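Local coordinates for protein oxidoreductase (Methanosarcina mazei, PDB 3KA7) that probably acts as an FAD-dependent oxidoreductase of the flavin-containing amine oxidoreductase family that binds flavin-adenine dinucleotide, at residues Gly274-Ile282 / Tyr370-Ala380; Thr35-Ser43 / Ser50-Pro58. All coordinates share one frame; numbering follows the deposited sequence.

Contact 1. Residues Gly274-Ile282 / Tyr370-Ala380; sequences GTLQPSAGI and YHDEWPVNRAA. With FAD (flavin-adenine dinucleotide), chain B.
Gly-281 and Tyr-370 form an antiparallel hydrogen-bonded pair, Tyr-370 N giving to Gly-281 O at 2.9 Å and Gly-281 N to Tyr-370 O at 3.0 Å. Past a type II' turn from His-371 to Trp-374 the loop returns to Ser-279, whose N gives to Asn-377 O and whose O accepts from Val-376 N. Ser-279 OG, set between its own N and carbonyl carbon (chi1 55°), takes a weak bond from Asn-377 N at 3.1 Å, and Ala-380 N bonds to Gln-277 O. Apolar packing is sparse: Pro-278 CB rests on Pro-375 CB at 3.8 Å, while Val-376 CG2 comes within 3.6 Å of Gly-281 N, where a side chain on the glycine would be squeezed.

Toward the cofactor, the Tyr-370 ring lays one face on the flavin methyls, C8M standing 3.4 Å above its plane near the rim, with Gly-281 O at its edge. With an alanine here, C7M and C8M would probably lose this aromatic wall and border a gap. Arg-378, extended from CG to NE, gives a weak NH2 bond to O1A of the FAD diphosphate.

Strand 280-288 runs between strands 362-370 and 326-334 of the mixed sheet; Ala-280 and Ile-282 bond by backbone to Val-334 and Gln-332, and Ile-282 also packs on helix 342-356.

Contact 2. Residues Thr35-Ser43 / Ser50-Pro58; sequences TGGRFTNLS and SSGAFHMLP. With FAD (flavin-adenine dinucleotide), chain B.
Ser-51 OG plugs into the bend at Gly-37 to Thr-40, giving a 2.7 Å hydrogen bond to a lone pair of Gly-37 O and receiving one from Thr-40 N at 3.0 Å. A chi1 of 54° turns OG back over the main chain, toward these two partners, while the backbone N of Ser-51 bonds to Thr-40 O. Two residues on, Ala-53 N meets Arg-38 O nearly head-on (3.0 Å). Ser-50 OG accepts from Gly-52 N in an ST turn and gives to Ala-53 O, which ties 50-53 together from within. Packing is closest at Ala-53: its CB is 3.3 Å from Phe-39 CD1 and also abuts C4X of the flavin. Leu-57 CD2 comes to the edge of the Phe-39 ring, the two side chains crossing at about a right angle.

Gly-36, Gly-37 and Arg-38 match the GG motif that follows the Rossmann-type dinucleotide-binding unit in flavoproteins of this family. A side chain on Gly-37 would run into O2A of FAD; the glycine instead lets Arg-38 N point straight at that oxygen, 2.7 Å away. Arg-38 bends at chi3 (-75°) to give NH2 to O1A at 2.7 Å, a guanidinium face lying against C5', and Asp-399 pairs with its NH1. From 50-58, Phe-54 N bonds to flavin O4, and Met-56 O accepts a weak bond from N3.

Toward the hairpin of strands 41-44 and 47-50 the fit slackens. Asn-41 OD1 takes its firmer bond from Lys-196 N and only a weak one from His-55 NE2, at 3.3 Å, with the amide and imidazole planes 68° apart. Partly exposed Leu-42, its CB directed at 50-58, makes only looser contact, its backbone N near Ser-50 CA.

Both contacts are largely buried and line the same FAD pocket, but they come from different parts of the fold. Contact 1 belongs to the edge of the mixed sheet and the loop after strand 362-370, and its outer end, around Gln-277 and Asp-372, reaches the surface. Contact 2 joins the loops flanking a two-stranded hairpin and has no fully exposed touching residue. Main-chain pairing dominates in contact 1, whereas in contact 2 a serine hydroxyl, bonded at two points, works beside two main-chain bonds. They meet at the diphosphate: Arg-38 and Arg-378 converge on O1A, Arg-38 NH1 probably bonds to Pro-375 O, and Trp-374 packs on the Arg-38 chain.

Contact 1. Residues Gly274-Ile282 / Tyr370-Ala380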
loop_
_atom_site.group_PDB
_atom_site.type_symbol
_atom_site.label_atom_id
_atom_site.label_comp_id
_atom_site.label_asym_id
_atom_site.label_seq_id
_atom_site.Cartn_x
_atom_site.Cartn_y
_atom_site.Cartn_z
ATOM N N GLY A 274 -3.847 -4.628 20.756
ATOM C CA GLY A 274 -2.825 -5.647 20.987
ATOM C C GLY A 274 -2.700 -6.695 19.877
ATOM O O GLY A 274 -1.671 -7.362 19.769
ATOM N N THR A 275 -3.727 -6.849 19.047
ATOM C CA THR A 275 -3.667 -7.832 17.954
ATOM C C THR A 275 -3.110 -7.283 16.630
ATOM O O THR A 275 -2.704 -8.055 15.760
ATOM C CB THR A 275 -5.037 -8.487 17.671
ATOM O OG1 THR A 275 -5.864 -7.589 16.914
ATOM C CG2 THR A 275 -5.731 -8.883 18.985
ATOM N N LEU A 276 -3.088 -5.966 16.480
ATOM C CA LEU A 276 -2.647 -5.356 15.217
ATOM C C LEU A 276 -1.237 -5.770 14.848
ATOM O O LEU A 276 -0.313 -5.634 15.645
ATOM C CB LEU A 276 -2.699 -3.830 15.312
ATOM C CG LEU A 276 -4.117 -3.289 15.432
ATOM C CD1 LEU A 276 -4.103 -1.860 15.978
ATOM C CD2 LEU A 276 -4.782 -3.339 14.066
ATOM N N GLN A 277 -1.075 -6.254 13.622
ATOM C CA GLN A 277 0.203 -6.727 13.149
ATOM C C GLN A 277 0.592 -6.027 11.840
ATOM O O GLN A 277 -0.059 -6.231 10.816
ATOM C CB GLN A 277 0.111 -8.230 12.891
ATOM C CG GLN A 277 1.368 -8.821 12.277
ATOM C CD GLN A 277 2.584 -8.653 13.157
ATOM O OE1 GLN A 277 2.630 -9.159 14.288
ATOM N NE2 GLN A 277 3.590 -7.944 12.645
ATOM N N PRO A 278 1.666 -5.231 11.868
ATOM C CA PRO A 278 2.072 -4.550 10.652
ATOM C C PRO A 278 2.768 -5.508 9.697
ATOM O O PRO A 278 3.276 -6.568 10.119
ATOM C CB PRO A 278 3.052 -3.477 11.150
ATOM C CG PRO A 278 3.574 -4.006 12.448
ATOM C CD PRO A 278 2.436 -4.785 13.048
ATOM N N SER A 279 2.781 -5.149 8.422
ATOM C CA SER A 279 3.475 -5.955 7.428
ATOM C C SER A 279 4.802 -5.291 7.084
ATOM O O SER A 279 4.926 -4.068 7.184
ATOM C CB SER A 279 2.587 -6.149 6.199
ATOM O OG SER A 279 2.165 -4.904 5.669
ATOM N N ALA A 280 5.787 -6.094 6.674
ATOM C CA ALA A 280 7.156 -5.606 6.458
ATOM C C ALA A 280 7.655 -5.954 5.060
ATOM O O ALA A 280 7.169 -6.895 4.417
ATOM C CB ALA A 280 8.099 -6.206 7.502
ATOM N N GLY A 281 8.635 -5.201 4.586
ATOM C CA GLY A 281 9.187 -5.481 3.265
ATOM C C GLY A 281 10.464 -4.703 3.044
ATOM O O GLY A 281 10.792 -3.783 3.795
ATOM N N ILE A 282 11.183 -5.083 1.998
ATOM C CA ILE A 282 12.384 -4.373 1.593
ATOM C C ILE A 282 12.256 -3.948 0.135
ATOM O O ILE A 282 11.856 -4.739 -0.706
ATOM C CB ILE A 282 13.623 -5.242 1.740
ATOM C CG1 ILE A 282 13.904 -5.528 3.212
ATOM C CG2 ILE A 282 14.819 -4.560 1.073
ATOM C CD1 ILE A 282 14.722 -6.795 3.401
ATOM N N TYR A 370 11.288 -1.578 5.578
ATOM C CA TYR A 370 10.083 -1.080 6.240
ATOM C C TYR A 370 9.486 -2.127 7.154
ATOM O O TYR A 370 9.285 -3.274 6.766
ATOM C CB TYR A 370 9.038 -0.680 5.195
ATOM C CG TYR A 370 9.535 0.416 4.292
ATOM C CD1 TYR A 370 9.216 1.746 4.548
ATOM C CD2 TYR A 370 10.327 0.129 3.196
ATOM C CE1 TYR A 370 9.690 2.774 3.737
ATOM C CE2 TYR A 370 10.801 1.147 2.373
ATOM C CZ TYR A 370 10.472 2.461 2.649
ATOM O OH TYR A 370 10.936 3.463 1.836
ATOM N N HIS A 371 9.188 -1.731 8.372
ATOM C CA HIS A 371 8.661 -2.675 9.320
ATOM C C HIS A 371 8.232 -1.897 10.545
ATOM O O HIS A 371 8.523 -0.701 10.662
ATOM C CB HIS A 371 9.739 -3.706 9.693
ATOM C CG HIS A 371 10.981 -3.106 10.277
ATOM N ND1 HIS A 371 12.050 -2.702 9.505
ATOM C CD2 HIS A 371 11.336 -2.870 11.564
ATOM C CE1 HIS A 371 12.996 -2.212 10.289
ATOM N NE2 HIS A 371 12.590 -2.305 11.542
ATOM N N ASP A 372 7.500 -2.573 11.424
ATOM C CA ASP A 372 7.152 -2.032 12.738
ATOM C C ASP A 372 6.509 -0.641 12.674
ATOM O O ASP A 372 5.413 -0.502 12.119
ATOM C CB ASP A 372 8.369 -2.120 13.675
ATOM C CG ASP A 372 8.714 -3.563 14.011
ATOM O OD1 ASP A 372 7.856 -4.232 14.632
ATOM O OD2 ASP A 372 9.812 -4.044 13.632
ATOM N N GLU A 373 7.159 0.380 13.232
ATOM C CA GLU A 373 6.521 1.693 13.323
ATOM C C GLU A 373 6.507 2.489 12.013
ATOM O O GLU A 373 5.873 3.541 11.931
ATOM C CB GLU A 373 7.153 2.563 14.426
ATOM C CG GLU A 373 7.056 1.976 15.818
ATOM C CD GLU A 373 7.707 2.861 16.879
ATOM O OE1 GLU A 373 8.674 3.589 16.574
ATOM O OE2 GLU A 373 7.245 2.815 18.029
ATOM N N TRP A 374 7.222 2.007 11.005
ATOM C CA TRP A 374 7.227 2.638 9.685
ATOM C C TRP A 374 7.214 1.489 8.684
ATOM O O TRP A 374 8.223 1.189 8.036
ATOM C CB TRP A 374 8.485 3.503 9.521
ATOM C CG TRP A 374 8.476 4.556 8.424
ATOM C CD1 TRP A 374 9.266 4.579 7.315
ATOM C CD2 TRP A 374 7.687 5.759 8.373
ATOM N NE1 TRP A 374 9.012 5.708 6.566
ATOM C CE2 TRP A 374 8.044 6.445 7.193
ATOM C CE3 TRP A 374 6.706 6.307 9.198
ATOM C CZ2 TRP A 374 7.460 7.663 6.824
ATOM C CZ3 TRP A 374 6.121 7.522 8.829
ATOM C CH2 TRP A 374 6.499 8.177 7.651
ATOM N N PRO A 375 6.067 0.805 8.591
ATOM C CA PRO A 375 5.966 -0.485 7.909
ATOM C C PRO A 375 5.474 -0.351 6.479
ATOM O O PRO A 375 5.307 0.754 5.976
ATOM C CB PRO A 375 4.880 -1.190 8.715
ATOM C CG PRO A 375 3.931 -0.043 9.065
ATOM C CD PRO A 375 4.812 1.171 9.268
ATOM N N VAL A 376 5.244 -1.487 5.831
ATOM C CA VAL A 376 4.498 -1.466 4.585
ATOM C C VAL A 376 3.046 -1.068 4.847
ATOM O O VAL A 376 2.579 -0.095 4.271
ATOM C CB VAL A 376 4.583 -2.784 3.821
ATOM C CG1 VAL A 376 3.663 -2.723 2.611
ATOM C CG2 VAL A 376 6.036 -3.042 3.386
ATOM N N ASN A 377 2.338 -1.815 5.708
ATOM C CA ASN A 377 1.014 -1.399 6.228
ATOM C C ASN A 377 1.007 -1.530 7.742
ATOM O O ASN A 377 1.600 -2.454 8.262
ATOM C CB ASN A 377 -0.104 -2.320 5.724
ATOM C CG ASN A 377 -0.458 -2.097 4.260
ATOM O OD1 ASN A 377 -0.109 -1.075 3.649
ATOM N ND2 ASN A 377 -1.168 -3.059 3.692
ATOM N N ARG A 378 0.321 -0.634 8.442
ATOM C CA ARG A 378 0.220 -0.728 9.910
ATOM C C ARG A 378 -0.636 -1.903 10.379
ATOM O O ARG A 378 -0.460 -2.409 11.498
ATOM C CB ARG A 378 -0.279 0.611 10.485
ATOM C CG ARG A 378 0.707 1.735 10.221
ATOM C CD ARG A 378 0.512 2.918 11.177
ATOM N NE ARG A 378 1.688 3.789 11.142
ATOM C CZ ARG A 378 1.834 4.717 10.231
ATOM N NH1 ARG A 378 0.866 4.838 9.340
ATOM N NH2 ARG A 378 2.913 5.500 10.182
ATOM N N ALA A 379 -1.567 -2.329 9.530
ATOM C CA ALA A 379 -2.363 -3.529 9.777
ATOM C C ALA A 379 -2.292 -4.387 8.524
ATOM O O ALA A 379 -2.546 -3.896 7.414
ATOM C CB ALA A 379 -3.802 -3.158 10.062
ATOM N N ALA A 380 -1.961 -5.662 8.694
ATOM C CA ALA A 380 -1.787 -6.555 7.559
ATOM C C ALA A 380 -3.071 -6.635 6.773
ATOM O O ALA A 380 -4.157 -6.711 7.346
ATOM C CB ALA A 380 -1.388 -7.927 8.019
HETATM P PA FAD B . 1.353 7.494 6.783
HETATM O O1A FAD B . 1.600 6.436 7.826
HETATM O O2A FAD B . 2.166 7.393 5.513
HETATM O O5B FAD B . 1.594 8.941 7.435
HETATM C C5B FAD B . 1.470 9.113 8.841
HETATM C C4B FAD B . 2.021 10.519 9.099
HETATM O O4B FAD B . 1.877 10.886 10.457
HETATM C C3B FAD B . 3.512 10.590 8.761
HETATM O O3B FAD B . 3.758 11.633 7.831
HETATM C C2B FAD B . 4.178 10.871 10.110
HETATM O O2B FAD B . 5.340 11.671 10.002
HETATM C C1B FAD B . 3.060 11.554 10.889
HETATM N N9A FAD B . 3.136 11.407 12.348
HETATM C C8A FAD B . 3.444 10.294 13.104
HETATM N N7A FAD B . 3.320 10.629 14.420
HETATM C C5A FAD B . 2.939 11.934 14.486
HETATM C C6A FAD B . 2.694 12.792 15.548
HETATM N N6A FAD B . 2.698 12.330 16.795
HETATM N N1A FAD B . 2.317 14.094 15.287
HETATM C C2A FAD B . 2.195 14.555 13.992
HETATM N N3A FAD B . 2.445 13.704 12.936
HETATM C C4A FAD B . 2.815 12.424 13.197
HETATM N N1 FAD B . 0.737 1.672 -1.622
HETATM C C2 FAD B . 0.198 1.717 -2.896
HETATM O O2 FAD B . -0.991 2.028 -3.051
HETATM N N3 FAD B . 0.993 1.386 -3.982
HETATM C C4 FAD B . 2.314 1.011 -3.805
HETATM O O4 FAD B . 3.026 0.716 -4.765
HETATM C C4X FAD B . 2.854 0.959 -2.528
HETATM N N5 FAD B . 4.172 0.565 -2.342
HETATM C C5X FAD B . 4.698 0.533 -1.062
HETATM C C6 FAD B . 6.025 0.155 -0.860
HETATM C C7 FAD B . 6.564 0.142 0.422
HETATM C C7M FAD B . 8.001 -0.275 0.610
HETATM C C8 FAD B . 5.762 0.503 1.496
HETATM C C8M FAD B . 6.303 0.494 2.897
HETATM C C9 FAD B . 4.433 0.871 1.301
HETATM C C9A FAD B . 3.899 0.893 0.016
HETATM N N10 FAD B . 2.574 1.260 -0.181
HETATM C C10 FAD B . 2.053 1.301 -1.445
HETATM C "C1'" FAD B . 1.669 1.559 0.968
HETATM C "C2'" FAD B . 1.560 3.080 1.130
HETATM O "O2'" FAD B . 2.860 3.659 1.054
HETATM C "C3'" FAD B . 0.911 3.391 2.475
HETATM O "O3'" FAD B . -0.235 2.564 2.643
HETATM C "C4'" FAD B . 0.467 4.838 2.672
HETATM O "O4'" FAD B . 1.478 5.759 2.317
HETATM C "C5'" FAD B . 0.171 5.006 4.158
HETATM O "O5'" FAD B . -0.519 6.222 4.311
HETATM P P FAD B . -1.201 6.584 5.699
HETATM O O1P FAD B . -2.475 7.346 5.430
HETATM O O2P FAD B . -1.358 5.372 6.595
HETATM O O3P FAD B . -0.214 7.622 6.433
#

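Contact 2. Residues Thr35-Ser43 / Ser50-Pro58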
loop_
_atom_site.group_PDB
_atom_site.type_symbol
_atom_site.label_atom_id
_atom_site.label_comp_id
_atom_site.label_asym_id
_atom_site.label_seq_id
_atom_site.Cartn_x
_atom_site.Cartn_y
_atom_site.Cartn_z
ATOM N N THR A 35 5.238 16.827 4.074
ATOM C CA THR A 35 3.991 16.080 4.151
ATOM C C THR A 35 4.107 14.832 3.271
ATOM O O THR A 35 5.009 14.719 2.424
ATOM C CB THR A 35 2.833 16.909 3.587
ATOM O OG1 THR A 35 3.170 17.302 2.251
ATOM C CG2 THR A 35 2.582 18.172 4.448
ATOM N N GLY A 36 3.187 13.893 3.458
ATOM C CA GLY A 36 3.080 12.780 2.523
ATOM C C GLY A 36 3.303 11.433 3.183
ATOM O O GLY A 36 2.877 10.404 2.645
ATOM N N GLY A 37 3.960 11.429 4.340
ATOM C CA GLY A 37 4.218 10.172 5.039
ATOM C C GLY A 37 4.914 9.185 4.111
ATOM O O GLY A 37 5.905 9.528 3.462
ATOM N N ARG A 38 4.396 7.962 4.049
ATOM C CA ARG A 38 4.997 6.919 3.214
ATOM C C ARG A 38 4.534 6.968 1.754
ATOM O O ARG A 38 4.688 5.995 1.018
ATOM C CB ARG A 38 4.749 5.539 3.834
ATOM C CG ARG A 38 5.544 5.327 5.136
ATOM C CD ARG A 38 5.096 4.058 5.893
ATOM N NE ARG A 38 3.809 4.299 6.537
ATOM C CZ ARG A 38 2.794 3.451 6.522
ATOM N NH1 ARG A 38 2.901 2.284 5.891
ATOM N NH2 ARG A 38 1.656 3.785 7.108
ATOM N N PHE A 39 3.997 8.112 1.338
ATOM C CA PHE A 39 3.500 8.267 -0.029
ATOM C C PHE A 39 3.940 9.595 -0.641
ATOM O O PHE A 39 3.107 10.374 -1.122
ATOM C CB PHE A 39 1.972 8.190 -0.050
ATOM C CG PHE A 39 1.386 7.796 -1.399
ATOM C CD1 PHE A 39 1.257 6.464 -1.748
ATOM C CD2 PHE A 39 0.935 8.758 -2.291
ATOM C CE1 PHE A 39 0.707 6.095 -2.974
ATOM C CE2 PHE A 39 0.390 8.403 -3.514
ATOM C CZ PHE A 39 0.275 7.074 -3.862
ATOM N N THR A 40 5.234 9.868 -0.618
ATOM C CA THR A 40 5.724 11.070 -1.286
ATOM C C THR A 40 7.110 10.809 -1.871
ATOM O O THR A 40 7.619 9.694 -1.797
ATOM C CB THR A 40 5.726 12.279 -0.353
ATOM O OG1 THR A 40 5.907 13.482 -1.126
ATOM C CG2 THR A 40 6.820 12.134 0.672
ATOM N N ASN A 41 7.713 11.827 -2.473
ATOM C CA ASN A 41 8.966 11.603 -3.197
ATOM C C ASN A 41 10.175 11.873 -2.317
ATOM O O ASN A 41 10.097 12.643 -1.361
ATOM C CB ASN A 41 9.045 12.486 -4.450
ATOM C CG ASN A 41 8.042 12.089 -5.518
ATOM O OD1 ASN A 41 7.082 11.357 -5.256
ATOM N ND2 ASN A 41 8.257 12.581 -6.733
ATOM N N LEU A 42 11.290 11.236 -2.644
ATOM C CA LEU A 42 12.557 11.514 -1.994
ATOM C C LEU A 42 13.573 11.751 -3.095
ATOM O O LEU A 42 13.824 10.860 -3.901
ATOM C CB LEU A 42 12.995 10.336 -1.131
ATOM C CG LEU A 42 14.508 10.236 -0.926
ATOM C CD1 LEU A 42 14.986 11.370 -0.046
ATOM C CD2 LEU A 42 14.888 8.892 -0.324
ATOM N N SER A 43 14.112 12.967 -3.156
ATOM C CA SER A 43 15.137 13.299 -4.147
ATOM C C SER A 43 16.444 12.611 -3.754
ATOM O O SER A 43 16.960 12.832 -2.659
ATOM C CB SER A 43 15.343 14.817 -4.227
ATOM O OG SER A 43 14.152 15.491 -4.603
ATOM N N SER A 50 11.009 7.310 -3.453
ATOM C CA SER A 50 9.840 7.595 -2.635
ATOM C C SER A 50 10.090 7.255 -1.183
ATOM O O SER A 50 11.039 6.540 -0.847
ATOM C CB SER A 50 8.618 6.818 -3.119
ATOM O OG SER A 50 8.643 5.489 -2.631
ATOM N N SER A 51 9.228 7.789 -0.328
ATOM C CA SER A 51 9.262 7.500 1.102
ATOM C C SER A 51 8.587 6.166 1.442
ATOM O O SER A 51 8.476 5.793 2.612
ATOM C CB SER A 51 8.542 8.612 1.846
ATOM O OG SER A 51 7.249 8.773 1.303
ATOM N N GLY A 52 8.129 5.452 0.423
ATOM C CA GLY A 52 7.480 4.169 0.632
ATOM C C GLY A 52 6.962 3.637 -0.689
ATOM O O GLY A 52 7.666 2.897 -1.392
ATOM N N ALA A 53 5.736 4.029 -1.022
ATOM C CA ALA A 53 5.008 3.500 -2.180
ATOM C C ALA A 53 5.773 3.599 -3.507
ATOM O O ALA A 53 6.534 4.536 -3.741
ATOM C CB ALA A 53 3.651 4.192 -2.297
ATOM N N PHE A 54 5.547 2.622 -4.377
ATOM C CA PHE A 54 6.314 2.488 -5.601
ATOM C C PHE A 54 5.742 3.389 -6.698
ATOM O O PHE A 54 5.691 2.990 -7.862
ATOM C CB PHE A 54 6.291 1.028 -6.070
ATOM C CG PHE A 54 7.267 0.115 -5.359
ATOM C CD1 PHE A 54 8.133 -0.683 -6.095
ATOM C CD2 PHE A 54 7.301 0.018 -3.983
ATOM C CE1 PHE A 54 9.022 -1.554 -5.460
ATOM C CE2 PHE A 54 8.188 -0.859 -3.347
ATOM C CZ PHE A 54 9.046 -1.624 -4.080
ATOM N N HIS A 55 5.315 4.604 -6.344
ATOM C CA HIS A 55 4.821 5.544 -7.379
ATOM C C HIS A 55 3.700 4.951 -8.235
ATOM O O HIS A 55 3.609 5.217 -9.445
ATOM C CB HIS A 55 5.974 5.992 -8.279
ATOM C CG HIS A 55 6.951 6.906 -7.600
ATOM N ND1 HIS A 55 8.316 6.819 -7.792
ATOM C CD2 HIS A 55 6.757 7.925 -6.731
ATOM C CE1 HIS A 55 8.917 7.752 -7.072
ATOM N NE2 HIS A 55 7.995 8.433 -6.419
HETATM N N MSE A 56 2.838 4.154 -7.609
HETATM C CA MSE A 56 1.836 3.409 -8.354
HETATM C C MSE A 56 0.553 3.269 -7.543
HETATM O O MSE A 56 0.610 3.082 -6.319
HETATM C CB MSE A 56 2.416 2.033 -8.722
HETATM C CG MSE A 56 1.552 1.180 -9.618
HETATM SE SE MSE A 56 2.507 -0.411 -10.169
HETATM C CE MSE A 56 3.192 0.297 -11.863
ATOM N N LEU A 57 -0.593 3.393 -8.218
ATOM C CA LEU A 57 -1.909 3.147 -7.619
ATOM C C LEU A 57 -2.405 1.764 -8.045
ATOM O O LEU A 57 -2.386 1.435 -9.237
ATOM C CB LEU A 57 -2.929 4.196 -8.074
ATOM C CG LEU A 57 -2.640 5.669 -7.752
ATOM C CD1 LEU A 57 -3.817 6.562 -8.165
ATOM C CD2 LEU A 57 -2.322 5.857 -6.292
ATOM N N PRO A 58 -2.847 0.948 -7.079
ATOM C CA PRO A 58 -3.280 -0.416 -7.381
ATOM C C PRO A 58 -4.402 -0.487 -8.428
ATOM O O PRO A 58 -4.425 -1.416 -9.258
ATOM C CB PRO A 58 -3.766 -0.929 -6.022
ATOM C CG PRO A 58 -2.908 -0.196 -5.047
ATOM C CD PRO A 58 -2.807 1.202 -5.625
HETATM P PA FAD B . 1.353 7.494 6.783
HETATM O O1A FAD B . 1.600 6.436 7.826
HETATM O O2A FAD B . 2.166 7.393 5.513
HETATM O O5B FAD B . 1.594 8.941 7.435
HETATM C C5B FAD B . 1.470 9.113 8.841
HETATM C C4B FAD B . 2.021 10.519 9.099
HETATM O O4B FAD B . 1.877 10.886 10.457
HETATM C C3B FAD B . 3.512 10.590 8.761
HETATM O O3B FAD B . 3.758 11.633 7.831
HETATM C C2B FAD B . 4.178 10.871 10.110
HETATM O O2B FAD B . 5.340 11.671 10.002
HETATM C C1B FAD B . 3.060 11.554 10.889
HETATM N N9A FAD B . 3.136 11.407 12.348
HETATM C C8A FAD B . 3.444 10.294 13.104
HETATM N N7A FAD B . 3.320 10.629 14.420
HETATM C C5A FAD B . 2.939 11.934 14.486
HETATM C C6A FAD B . 2.694 12.792 15.548
HETATM N N6A FAD B . 2.698 12.330 16.795
HETATM N N1A FAD B . 2.317 14.094 15.287
HETATM C C2A FAD B . 2.195 14.555 13.992
HETATM N N3A FAD B . 2.445 13.704 12.936
HETATM C C4A FAD B . 2.815 12.424 13.197
HETATM N N1 FAD B . 0.737 1.672 -1.622
HETATM C C2 FAD B . 0.198 1.717 -2.896
HETATM O O2 FAD B . -0.991 2.028 -3.051
HETATM N N3 FAD B . 0.993 1.386 -3.982
HETATM C C4 FAD B . 2.314 1.011 -3.805
HETATM O O4 FAD B . 3.026 0.716 -4.765
HETATM C C4X FAD B . 2.854 0.959 -2.528
HETATM N N5 FAD B . 4.172 0.565 -2.342
HETATM C C5X FAD B . 4.698 0.533 -1.062
HETATM C C6 FAD B . 6.025 0.155 -0.860
HETATM C C7 FAD B . 6.564 0.142 0.422
HETATM C C7M FAD B . 8.001 -0.275 0.610
HETATM C C8 FAD B . 5.762 0.503 1.496
HETATM C C8M FAD B . 6.303 0.494 2.897
HETATM C C9 FAD B . 4.433 0.871 1.301
HETATM C C9A FAD B . 3.899 0.893 0.016
HETATM N N10 FAD B . 2.574 1.260 -0.181
HETATM C C10 FAD B . 2.053 1.301 -1.445
HETATM C "C1'" FAD B . 1.669 1.559 0.968
HETATM C "C2'" FAD B . 1.560 3.080 1.130
HETATM O "O2'" FAD B . 2.860 3.659 1.054
HETATM C "C3'" FAD B . 0.911 3.391 2.475
HETATM O "O3'" FAD B . -0.235 2.564 2.643
HETATM C "C4'" FAD B . 0.467 4.838 2.672
HETATM O "O4'" FAD B . 1.478 5.759 2.317
HETATM C "C5'" FAD B . 0.171 5.006 4.158
HETATM O "O5'" FAD B . -0.519 6.222 4.311
HETATM P P FAD B . -1.201 6.584 5.699
HETATM O O1P FAD B . -2.475 7.346 5.430
HETATM O O2P FAD B . -1.358 5.372 6.595
HETATM O O3P FAD B . -0.214 7.622 6.433
#